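Local coordinates for phosphoribosylformylglycinamidine synthase 2 (Thermus thermophilus, PDB 3VIU), which belongs to the PurM-like (AIR synthase-related) proteins, joining two pairs of N-terminal and C-terminal domains in one chain that here holds ADP and magnesium, at residues A[106-111]-A[303-308]; A[149-154]-A[234-239]; A[195-200]-A[307-312]. All coordinates share one frame; numbering follows the deposited sequence.

Along the chain the segments run 106-111, 149-154, 195-200, 234-239 and then 303-312, where contacts 1 and 3 end together on strand 307-312. Contacts 1 and 2 each join the first N-terminal domain, through helices 95-112 and 132-152, to the C-terminal domain that follows it; contact 3 lies within the sheet of that second domain. The centre of contact 1 is about 12 Å from that of contact 2 and 13 Å from that of contact 3, while the centres of contacts 2 and 3 are about 21 Å apart. Contacts 1 and 2 touch where Glu306 accepts from Asp234 N and Leu107 meets Ile152. One seam between domains thus continues into the sheet, with ADP beside contact 1.

Contact 1 (A[106-111]-A[303-308]); sequences ILRDIM and ESQERM. With ADP (adenosine-5'-diphosphate), chain B.
The guanidinium of Arg108 has the backbone N of Glu306 over one face, 3.5 Å above the plane and toward the rim, while a water lies in plane at its edge. Nearby, Ser304 CB lies over one face of the Arg307 guanidinium, toward its rim. The contact is a seam of the PurM-like two-domain fold: Arg108 reaches from helix 95-112 of the N-terminal domain to the turn that leads into strand 307-312 of the C-terminal domain. Its chain leaves the helix with CG anti to the carbonyl carbon and bends at chi3 (-73°), which carries NH1 to Gln305. Arg108 NH1 donates to Gln305 OE1 at 2.9 Å, with the acceptor close to the guanidinium plane but the donor above the amide carbonyl plane. Arg108 NH2 and Glu306 OE2 form a long salt bridge of 3.7 Å, the guanidinium and carboxylate planes nearly perpendicular. The water bridges the three groups, donating to Gln305 OE1 and only weakly to Glu306 OE2, and weakly accepting from Arg108 NH2. Arginine suits this place because one flat group can address an amide, a carboxylate and a water. Glu306 has other partners too, the hydroxyl of Tyr148 and the backbone N of Asp234, which would favour its charged form. Arg307 points away from the helix, and its NE bonds to Ser304 O at 2.9 Å; Ser302 O and Thr204 OG1 accept from its terminal nitrogens. On the same helix as Arg108, Asp109 belongs to the ADP pocket, OD1 lying 3.1 Å from O3B of ADP. Three residues on from Arg108, on the same side of the helix, the selenomethionine Met111 is an unbranched apolar side chain that reaches across to the selenomethionine Met308, whose chain bends at chi2 and chi3. Met111 SE and Met308 CE meet at 3.6 Å.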
loop_
_atom_site.group_PDB
_atom_site.type_symbol
_atom_site.label_atom_id
_atom_site.label_comp_id
_atom_site.label_asym_id
_atom_site.label_seq_id
_atom_site.Cartn_x
_atom_site.Cartn_y
_atom_site.Cartn_z
ATOM N N ILE A 106 -8.218 -6.105 -4.359
ATOM C CA ILE A 106 -7.622 -4.813 -4.686
ATOM C C ILE A 106 -7.748 -4.548 -6.192
ATOM O O ILE A 106 -7.982 -3.416 -6.622
ATOM C CB ILE A 106 -6.116 -4.755 -4.246
ATOM C CG1 ILE A 106 -5.616 -3.316 -4.270
ATOM C CG2 ILE A 106 -5.244 -5.596 -5.166
ATOM C CD1 ILE A 106 -6.244 -2.445 -3.219
ATOM N N LEU A 107 -7.614 -5.606 -6.984
ATOM C CA LEU A 107 -7.710 -5.512 -8.438
ATOM C C LEU A 107 -9.094 -5.041 -8.871
ATOM O O LEU A 107 -9.226 -4.230 -9.794
ATOM C CB LEU A 107 -7.425 -6.877 -9.063
ATOM C CG LEU A 107 -6.127 -7.132 -9.833
ATOM C CD1 LEU A 107 -5.003 -6.249 -9.334
ATOM C CD2 LEU A 107 -5.778 -8.620 -9.695
ATOM N N ARG A 108 -10.122 -5.557 -8.204
ATOM C CA ARG A 108 -11.491 -5.189 -8.525
ATOM C C ARG A 108 -11.799 -3.736 -8.165
ATOM O O ARG A 108 -12.540 -3.066 -8.883
ATOM C CB ARG A 108 -12.472 -6.144 -7.832
ATOM C CG ARG A 108 -12.469 -7.547 -8.440
ATOM C CD ARG A 108 -13.652 -8.366 -7.956
ATOM N NE ARG A 108 -13.504 -8.797 -6.573
ATOM C CZ ARG A 108 -12.708 -9.788 -6.180
ATOM N NH1 ARG A 108 -12.639 -10.108 -4.893
ATOM N NH2 ARG A 108 -11.991 -10.466 -7.072
ATOM N N ASP A 109 -11.225 -3.245 -7.067
ATOM C CA ASP A 109 -11.445 -1.857 -6.667
ATOM C C ASP A 109 -10.900 -0.911 -7.731
ATOM O O ASP A 109 -11.500 0.115 -8.029
ATOM C CB ASP A 109 -10.747 -1.537 -5.343
ATOM C CG ASP A 109 -11.441 -2.149 -4.151
ATOM O OD1 ASP A 109 -12.689 -2.143 -4.117
ATOM O OD2 ASP A 109 -10.736 -2.620 -3.236
ATOM N N ILE A 110 -9.747 -1.260 -8.287
ATOM C CA ILE A 110 -9.113 -0.448 -9.310
ATOM C C ILE A 110 -9.893 -0.541 -10.621
ATOM O O ILE A 110 -10.052 0.452 -11.326
ATOM C CB ILE A 110 -7.663 -0.908 -9.532
ATOM C CG1 ILE A 110 -6.876 -0.780 -8.219
ATOM C CG2 ILE A 110 -7.032 -0.136 -10.675
ATOM C CD1 ILE A 110 -7.030 0.544 -7.526
HETATM N N MSE A 111 -10.380 -1.736 -10.941
HETATM C CA MSE A 111 -11.162 -1.950 -12.158
HETATM C C MSE A 111 -12.457 -1.161 -12.132
HETATM O O MSE A 111 -12.891 -0.638 -13.158
HETATM C CB MSE A 111 -11.576 -3.406 -12.314
HETATM C CG MSE A 111 -10.507 -4.415 -12.603
HETATM SE SE MSE A 111 -11.412 -6.137 -12.595
HETATM C CE MSE A 111 -10.452 -6.996 -11.151
ATOM N N GLU A 303 -19.391 -13.613 0.491
ATOM C CA GLU A 303 -18.310 -12.776 -0.003
ATOM C C GLU A 303 -17.555 -13.559 -1.063
ATOM O O GLU A 303 -16.328 -13.532 -1.109
ATOM C CB GLU A 303 -17.383 -12.377 1.146
ATOM C CG GLU A 303 -18.100 -11.550 2.204
ATOM C CD GLU A 303 -17.217 -11.173 3.378
ATOM O OE1 GLU A 303 -17.706 -10.438 4.270
ATOM O OE2 GLU A 303 -16.044 -11.611 3.409
ATOM N N SER A 304 -18.301 -14.268 -1.906
ATOM C CA SER A 304 -17.695 -15.058 -2.973
ATOM C C SER A 304 -16.880 -14.135 -3.867
ATOM O O SER A 304 -17.288 -13.011 -4.130
ATOM C CB SER A 304 -18.772 -15.774 -3.784
ATOM O OG SER A 304 -19.468 -16.705 -2.970
ATOM N N GLN A 305 -15.730 -14.623 -4.320
ATOM C CA GLN A 305 -14.820 -13.853 -5.164
ATOM C C GLN A 305 -15.311 -13.616 -6.585
ATOM O O GLN A 305 -16.280 -14.231 -7.039
ATOM C CB GLN A 305 -13.453 -14.536 -5.228
ATOM C CG GLN A 305 -12.793 -14.770 -3.881
ATOM C CD GLN A 305 -12.469 -13.482 -3.160
ATOM O OE1 GLN A 305 -11.804 -12.603 -3.702
ATOM N NE2 GLN A 305 -12.934 -13.368 -1.926
ATOM N N GLU A 306 -14.597 -12.728 -7.272
ATOM C CA GLU A 306 -14.873 -12.322 -8.649
ATOM C C GLU A 306 -16.332 -12.056 -9.005
ATOM O O GLU A 306 -16.859 -12.609 -9.974
ATOM C CB GLU A 306 -14.273 -13.315 -9.661
ATOM C CG GLU A 306 -13.949 -14.683 -9.124
ATOM C CD GLU A 306 -12.603 -14.755 -8.417
ATOM O OE1 GLU A 306 -12.365 -15.779 -7.748
ATOM O OE2 GLU A 306 -11.786 -13.813 -8.530
ATOM N N ARG A 307 -16.978 -11.201 -8.218
ATOM C CA ARG A 307 -18.362 -10.815 -8.472
ATOM C C ARG A 307 -18.359 -9.308 -8.708
ATOM O O ARG A 307 -17.605 -8.572 -8.065
ATOM C CB ARG A 307 -19.265 -11.180 -7.294
ATOM C CG ARG A 307 -19.626 -12.653 -7.237
ATOM C CD ARG A 307 -20.614 -12.895 -6.124
ATOM N NE ARG A 307 -20.079 -12.441 -4.844
ATOM C CZ ARG A 307 -20.803 -12.302 -3.737
ATOM N NH1 ARG A 307 -22.101 -12.581 -3.747
ATOM N NH2 ARG A 307 -20.226 -11.874 -2.624
HETATM N N MSE A 308 -19.202 -8.855 -9.629
HETATM C CA MSE A 308 -19.238 -7.444 -9.984
HETATM C C MSE A 308 -20.657 -6.911 -10.207
HETATM O O MSE A 308 -21.507 -7.585 -10.791
HETATM C CB MSE A 308 -18.411 -7.247 -11.263
HETATM C CG MSE A 308 -17.873 -5.849 -11.483
HETATM SE SE MSE A 308 -16.319 -5.491 -10.363
HETATM C CE MSE A 308 -14.909 -5.883 -11.644
HETATM P PB ADP B . -13.418 -1.713 -0.023
HETATM O O1B ADP B . -14.144 -2.435 1.059
HETATM O O2B ADP B . -11.904 -2.255 -0.101
HETATM O O3B ADP B . -14.219 -1.987 -1.482
HETATM P PA ADP B . -13.534 0.251 1.868
HETATM O O1A ADP B . -14.973 0.353 2.233
HETATM O O2A ADP B . -12.846 -0.905 2.772
HETATM O O3A ADP B . -13.397 -0.100 0.269
HETATM O "O5'" ADP B . -12.729 1.643 2.159
HETATM C "C5'" ADP B . -13.662 2.663 2.565
HETATM C "C4'" ADP B . -13.409 4.032 1.867
HETATM O "O4'" ADP B . -12.690 4.948 2.755
HETATM C "C3'" ADP B . -12.553 3.946 0.578
HETATM O "O3'" ADP B . -12.976 4.957 -0.347
HETATM C "C2'" ADP B . -11.129 4.168 1.087
HETATM O "O2'" ADP B . -10.257 4.659 0.066
HETATM C "C1'" ADP B . -11.326 5.151 2.244
HETATM N N9 ADP B . -10.333 4.943 3.307
HETATM C C8 ADP B . -10.335 3.939 4.235
HETATM N N7 ADP B . -9.312 4.052 5.032
HETATM C C5 ADP B . -8.584 5.130 4.673
HETATM C C6 ADP B . -7.397 5.744 5.150
HETATM N N6 ADP B . -6.721 5.217 6.236
HETATM N N1 ADP B . -6.942 6.852 4.524
HETATM C C2 ADP B . -7.583 7.379 3.468
HETATM N N3 ADP B . -8.702 6.831 2.990
HETATM C C4 ADP B . -9.230 5.723 3.553
HETATM O O HOH W 1 -10.220 -12.921 -5.742
#

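Contact 2 (A[149-154]-A[234-239]); sequences GNAIGV and DPFLGK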
loop_
_atom_site.group_PDB
_atom_site.type_symbol
_atom_site.label_atom_id
_atom_site.label_comp_id
_atom_site.label_asym_id
_atom_site.label_seq_id
_atom_site.Cartn_x
_atom_site.Cartn_y
_atom_site.Cartn_z
ATOM N N GLY A 149 -1.752 -13.002 -9.463
ATOM C CA GLY A 149 -1.165 -12.027 -10.364
ATOM C C GLY A 149 -0.642 -12.593 -11.665
ATOM O O GLY A 149 -0.877 -12.021 -12.727
ATOM N N ASN A 150 0.075 -13.706 -11.598
ATOM C CA ASN A 150 0.608 -14.310 -12.810
ATOM C C ASN A 150 -0.510 -14.833 -13.698
ATOM O O ASN A 150 -0.409 -14.790 -14.926
ATOM C CB ASN A 150 1.573 -15.441 -12.465
ATOM C CG ASN A 150 2.895 -14.929 -11.902
ATOM O OD1 ASN A 150 3.753 -15.718 -11.512
ATOM N ND2 ASN A 150 3.064 -13.605 -11.866
ATOM N N ALA A 151 -1.579 -15.319 -13.077
ATOM C CA ALA A 151 -2.704 -15.842 -13.831
ATOM C C ALA A 151 -3.557 -14.735 -14.447
ATOM O O ALA A 151 -4.077 -14.903 -15.549
ATOM C CB ALA A 151 -3.561 -16.726 -12.945
ATOM N N ILE A 152 -3.699 -13.602 -13.759
ATOM C CA ILE A 152 -4.531 -12.532 -14.299
ATOM C C ILE A 152 -3.797 -11.563 -15.217
ATOM O O ILE A 152 -4.420 -10.728 -15.854
ATOM C CB ILE A 152 -5.259 -11.738 -13.173
ATOM C CG1 ILE A 152 -6.483 -11.024 -13.766
ATOM C CG2 ILE A 152 -4.325 -10.713 -12.541
ATOM C CD1 ILE A 152 -7.547 -10.667 -12.747
ATOM N N GLY A 153 -2.474 -11.678 -15.287
ATOM C CA GLY A 153 -1.706 -10.811 -16.169
ATOM C C GLY A 153 -1.258 -9.467 -15.625
ATOM O O GLY A 153 -0.937 -8.569 -16.400
ATOM N N VAL A 154 -1.250 -9.309 -14.306
ATOM C CA VAL A 154 -0.814 -8.060 -13.702
ATOM C C VAL A 154 0.430 -8.349 -12.877
ATOM O O VAL A 154 0.394 -9.148 -11.944
ATOM C CB VAL A 154 -1.901 -7.459 -12.799
ATOM C CG1 VAL A 154 -1.399 -6.170 -12.171
ATOM C CG2 VAL A 154 -3.160 -7.192 -13.618
ATOM N N ASP A 234 -10.501 -17.246 -8.159
ATOM C CA ASP A 234 -10.289 -17.753 -9.514
ATOM C C ASP A 234 -9.837 -16.616 -10.423
ATOM O O ASP A 234 -10.656 -15.882 -10.971
ATOM C CB ASP A 234 -11.583 -18.371 -10.057
ATOM C CG ASP A 234 -11.440 -18.876 -11.481
ATOM O OD1 ASP A 234 -12.431 -19.406 -12.021
ATOM O OD2 ASP A 234 -10.345 -18.744 -12.067
ATOM N N PRO A 235 -8.517 -16.465 -10.601
ATOM C CA PRO A 235 -7.908 -15.420 -11.437
ATOM C C PRO A 235 -8.211 -15.565 -12.923
ATOM O O PRO A 235 -8.267 -14.578 -13.665
ATOM C CB PRO A 235 -6.425 -15.571 -11.138
ATOM C CG PRO A 235 -6.295 -17.052 -10.940
ATOM C CD PRO A 235 -7.484 -17.364 -10.054
ATOM N N PHE A 236 -8.402 -16.800 -13.356
ATOM C CA PHE A 236 -8.710 -17.059 -14.750
ATOM C C PHE A 236 -10.028 -16.386 -15.108
ATOM O O PHE A 236 -10.146 -15.766 -16.167
ATOM C CB PHE A 236 -8.743 -18.567 -14.975
ATOM C CG PHE A 236 -7.426 -19.224 -14.681
ATOM C CD1 PHE A 236 -6.353 -19.069 -15.551
ATOM C CD2 PHE A 236 -7.231 -19.918 -13.488
ATOM C CE1 PHE A 236 -5.103 -19.590 -15.235
ATOM C CE2 PHE A 236 -5.983 -20.444 -13.162
ATOM C CZ PHE A 236 -4.919 -20.278 -14.033
ATOM N N LEU A 237 -11.006 -16.495 -14.210
ATOM C CA LEU A 237 -12.304 -15.862 -14.401
ATOM C C LEU A 237 -12.124 -14.368 -14.155
ATOM O O LEU A 237 -12.844 -13.535 -14.715
ATOM C CB LEU A 237 -13.321 -16.432 -13.414
ATOM C CG LEU A 237 -14.658 -15.697 -13.308
ATOM C CD1 LEU A 237 -15.338 -15.645 -14.664
ATOM C CD2 LEU A 237 -15.537 -16.399 -12.282
ATOM N N GLY A 238 -11.145 -14.038 -13.319
ATOM C CA GLY A 238 -10.870 -12.647 -13.009
ATOM C C GLY A 238 -10.460 -11.881 -14.249
ATOM O O GLY A 238 -10.883 -10.742 -14.450
ATOM N N LYS A 239 -9.634 -12.511 -15.081
ATOM C CA LYS A 239 -9.163 -11.902 -16.325
ATOM C C LYS A 239 -10.364 -11.565 -17.212
ATOM O O LYS A 239 -10.459 -10.468 -17.763
ATOM C CB LYS A 239 -8.225 -12.870 -17.054
ATOM C CG LYS A 239 -7.734 -12.392 -18.419
ATOM C CD LYS A 239 -6.792 -11.200 -18.319
ATOM C CE LYS A 239 -6.372 -10.712 -19.710
ATOM N NZ LYS A 239 -5.513 -9.487 -19.688
#
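Apolar packing carries most of this contact. Ala151 points toward the other segment, and its CB sits 3.4 Å from Pro235 CG, close packing of a small methyl on the puckered proline ring. Ile152 works beside it: CG1 stands anti to the backbone N (chi1 -158°), and the extended chain carries CD1 against the backbone of the other helix, 3.5 Å from Gly238 C. Glycine suits position 238 because a CB there would lie only 3.0 Å from Ile152 CD1. A CH-pi contact adds to this, Ala151 CB lying over one face of the Phe236 ring, 4.2 Å from its centroid and toward the rim, although Phe236 starts out away from the partner helix.

Through these groups the C-terminal end of helix 132-152 packs on the first turn of helix 235-250, across the boundary between the N-terminal and C-terminal domains of the PurM-like fold. The polar interactions belong to the two helix ends and do not cross between the segments. Asp234 is the N-cap: its OD2 accepts from Leu237 N at 3.2 Å, from above the carboxylate plane, and Pro235 fits the first turn, where no backbone N-H has to be given to a preceding carbonyl. At the C-terminal end of helix 132-152, Gly153 leaves helical geometry with positive phi (87°), where a side chain would be jammed against the preceding carbonyl, and Val154 N returns to Gly149 O. Lys239 lays its aliphatic chain alongside this end, CD 3.5 Å from Ile152 O, while its NZ pairs with Glu243.

Contact 3 (A[195-200]-A[307-312]); sequences RPIYYA and RMVLVP
Strands 196-201 and 307-312 are antiparallel neighbours in the sheet of the C-terminal domain, their short segments running at 148°. Tyr198 with Leu310 and Ala200 with Met308 are hydrogen-bonded pairs. Tyr198 N reaches Leu310 O at 2.6 Å, nearly along the C=O axis, and Leu310 N returns to Tyr198 O at 2.8 Å. Between them the non-hydrogen-bonded pair Tyr199 and Val309 puts its side chains on the opposite face. Branched Ile197 is well suited to a strand here: its CG2 packs against Val309 CG1 at 3.3 Å, and CD1 lies alongside Val311 CG2. In this AIR synthase-related C-terminal domain, helix 317-326 covers the face that carries Tyr198, Ala200 and Leu310. The small Ala200 lets Leu310 CD1 settle 4.1 Å from its CB, and Pro312 crosses Tyr198 at about a right angle, CD 3.6 Å from ring atom CD1, while Glu321 holds the hydroxyl. Tyr199 extends the other way, its OH 3.4 Å from Arg307 CD and bonded to Ala202 O. Just before strand 196-201, Arg195, bent at chi2 and chi3, grips Pro312 O, at the end of strand 307-312, side-on through NE and NH2, the latter at 2.9 Å and also in a salt bridge with Glu317.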
loop_
_atom_site.group_PDB
_atom_site.type_symbol
_atom_site.label_atom_id
_atom_site.label_comp_id
_atom_site.label_asym_id
_atom_site.label_seq_id
_atom_site.Cartn_x
_atom_site.Cartn_y
_atom_site.Cartn_z
ATOM N N ARG A 195 -33.111 2.648 -12.942
ATOM C CA ARG A 195 -32.146 1.831 -13.664
ATOM C C ARG A 195 -32.051 0.415 -13.117
ATOM O O ARG A 195 -32.257 0.177 -11.930
ATOM C CB ARG A 195 -30.758 2.470 -13.577
ATOM C CG ARG A 195 -30.732 3.947 -13.908
ATOM C CD ARG A 195 -31.248 4.171 -15.312
ATOM N NE ARG A 195 -30.513 3.340 -16.251
ATOM C CZ ARG A 195 -31.076 2.663 -17.239
ATOM N NH1 ARG A 195 -32.384 2.724 -17.418
ATOM N NH2 ARG A 195 -30.331 1.913 -18.034
ATOM N N PRO A 196 -31.768 -0.555 -13.989
ATOM C CA PRO A 196 -31.645 -1.926 -13.497
ATOM C C PRO A 196 -30.184 -2.078 -13.052
ATOM O O PRO A 196 -29.320 -1.319 -13.495
ATOM C CB PRO A 196 -31.965 -2.755 -14.731
ATOM C CG PRO A 196 -31.394 -1.921 -15.833
ATOM C CD PRO A 196 -31.872 -0.531 -15.457
ATOM N N ILE A 197 -29.909 -3.034 -12.175
ATOM C CA ILE A 197 -28.542 -3.257 -11.700
ATOM C C ILE A 197 -28.103 -4.661 -12.116
ATOM O O ILE A 197 -28.722 -5.656 -11.722
ATOM C CB ILE A 197 -28.452 -3.170 -10.162
ATOM C CG1 ILE A 197 -29.220 -1.949 -9.650
ATOM C CG2 ILE A 197 -27.000 -3.127 -9.740
ATOM C CD1 ILE A 197 -28.758 -0.652 -10.226
ATOM N N TYR A 198 -27.036 -4.746 -12.905
ATOM C CA TYR A 198 -26.554 -6.042 -13.362
ATOM C C TYR A 198 -25.509 -6.688 -12.459
ATOM O O TYR A 198 -24.763 -6.013 -11.746
ATOM C CB TYR A 198 -26.015 -5.935 -14.788
ATOM C CG TYR A 198 -27.095 -5.875 -15.841
ATOM C CD1 TYR A 198 -27.998 -4.811 -15.889
ATOM C CD2 TYR A 198 -27.204 -6.870 -16.808
ATOM C CE1 TYR A 198 -28.977 -4.739 -16.875
ATOM C CE2 TYR A 198 -28.178 -6.810 -17.800
ATOM C CZ TYR A 198 -29.061 -5.742 -17.830
ATOM O OH TYR A 198 -30.017 -5.677 -18.823
ATOM N N TYR A 199 -25.483 -8.015 -12.513
ATOM C CA TYR A 199 -24.582 -8.855 -11.738
ATOM C C TYR A 199 -23.800 -9.692 -12.737
ATOM O O TYR A 199 -24.396 -10.319 -13.616
ATOM C CB TYR A 199 -25.414 -9.764 -10.825
ATOM C CG TYR A 199 -24.689 -10.909 -10.141
ATOM C CD1 TYR A 199 -24.018 -11.887 -10.871
ATOM C CD2 TYR A 199 -24.740 -11.050 -8.756
ATOM C CE1 TYR A 199 -23.419 -12.980 -10.234
ATOM C CE2 TYR A 199 -24.149 -12.130 -8.112
ATOM C CZ TYR A 199 -23.491 -13.093 -8.850
ATOM O OH TYR A 199 -22.914 -14.168 -8.202
ATOM N N ALA A 200 -22.477 -9.704 -12.598
ATOM C CA ALA A 200 -21.618 -10.480 -13.485
ATOM C C ALA A 200 -20.474 -11.126 -12.716
ATOM O O ALA A 200 -20.054 -10.620 -11.683
ATOM C CB ALA A 200 -21.068 -9.594 -14.576
ATOM N N ARG A 307 -16.978 -11.201 -8.218
ATOM C CA ARG A 307 -18.362 -10.815 -8.472
ATOM C C ARG A 307 -18.359 -9.308 -8.708
ATOM O O ARG A 307 -17.605 -8.572 -8.065
ATOM C CB ARG A 307 -19.265 -11.180 -7.294
ATOM C CG ARG A 307 -19.626 -12.653 -7.237
ATOM C CD ARG A 307 -20.614 -12.895 -6.124
ATOM N NE ARG A 307 -20.079 -12.441 -4.844
ATOM C CZ ARG A 307 -20.803 -12.302 -3.737
ATOM N NH1 ARG A 307 -22.101 -12.581 -3.747
ATOM N NH2 ARG A 307 -20.226 -11.874 -2.624
HETATM N N MSE A 308 -19.202 -8.855 -9.629
HETATM C CA MSE A 308 -19.238 -7.444 -9.984
HETATM C C MSE A 308 -20.657 -6.911 -10.207
HETATM O O MSE A 308 -21.507 -7.585 -10.791
HETATM C CB MSE A 308 -18.411 -7.247 -11.263
HETATM C CG MSE A 308 -17.873 -5.849 -11.483
HETATM SE SE MSE A 308 -16.319 -5.491 -10.363
HETATM C CE MSE A 308 -14.909 -5.883 -11.644
ATOM N N VAL A 309 -20.897 -5.689 -9.743
ATOM C CA VAL A 309 -22.182 -5.022 -9.910
ATOM C C VAL A 309 -22.018 -3.930 -10.978
ATOM O O VAL A 309 -21.066 -3.150 -10.921
ATOM C CB VAL A 309 -22.639 -4.364 -8.586
ATOM C CG1 VAL A 309 -23.800 -3.426 -8.837
ATOM C CG2 VAL A 309 -23.052 -5.438 -7.593
ATOM N N LEU A 310 -22.924 -3.881 -11.954
ATOM C CA LEU A 310 -22.843 -2.857 -12.995
ATOM C C LEU A 310 -24.197 -2.210 -13.284
ATOM O O LEU A 310 -25.228 -2.881 -13.310
ATOM C CB LEU A 310 -22.259 -3.437 -14.288
ATOM C CG LEU A 310 -20.890 -4.113 -14.174
ATOM C CD1 LEU A 310 -21.089 -5.558 -13.776
ATOM C CD2 LEU A 310 -20.153 -4.041 -15.489
ATOM N N VAL A 311 -24.178 -0.898 -13.501
ATOM C CA VAL A 311 -25.388 -0.130 -13.777
ATOM C C VAL A 311 -25.290 0.441 -15.178
ATOM O O VAL A 311 -24.580 1.423 -15.410
ATOM C CB VAL A 311 -25.541 1.054 -12.788
ATOM C CG1 VAL A 311 -26.846 1.796 -13.049
ATOM C CG2 VAL A 311 -25.484 0.547 -11.353
ATOM N N PRO A 312 -25.996 -0.169 -16.137
ATOM C CA PRO A 312 -25.943 0.336 -17.511
ATOM C C PRO A 312 -26.680 1.660 -17.653
ATOM O O PRO A 312 -27.682 1.900 -16.970
ATOM C CB PRO A 312 -26.611 -0.775 -18.317
ATOM C CG PRO A 312 -27.648 -1.304 -17.349
ATOM C CD PRO A 312 -26.881 -1.346 -16.029
#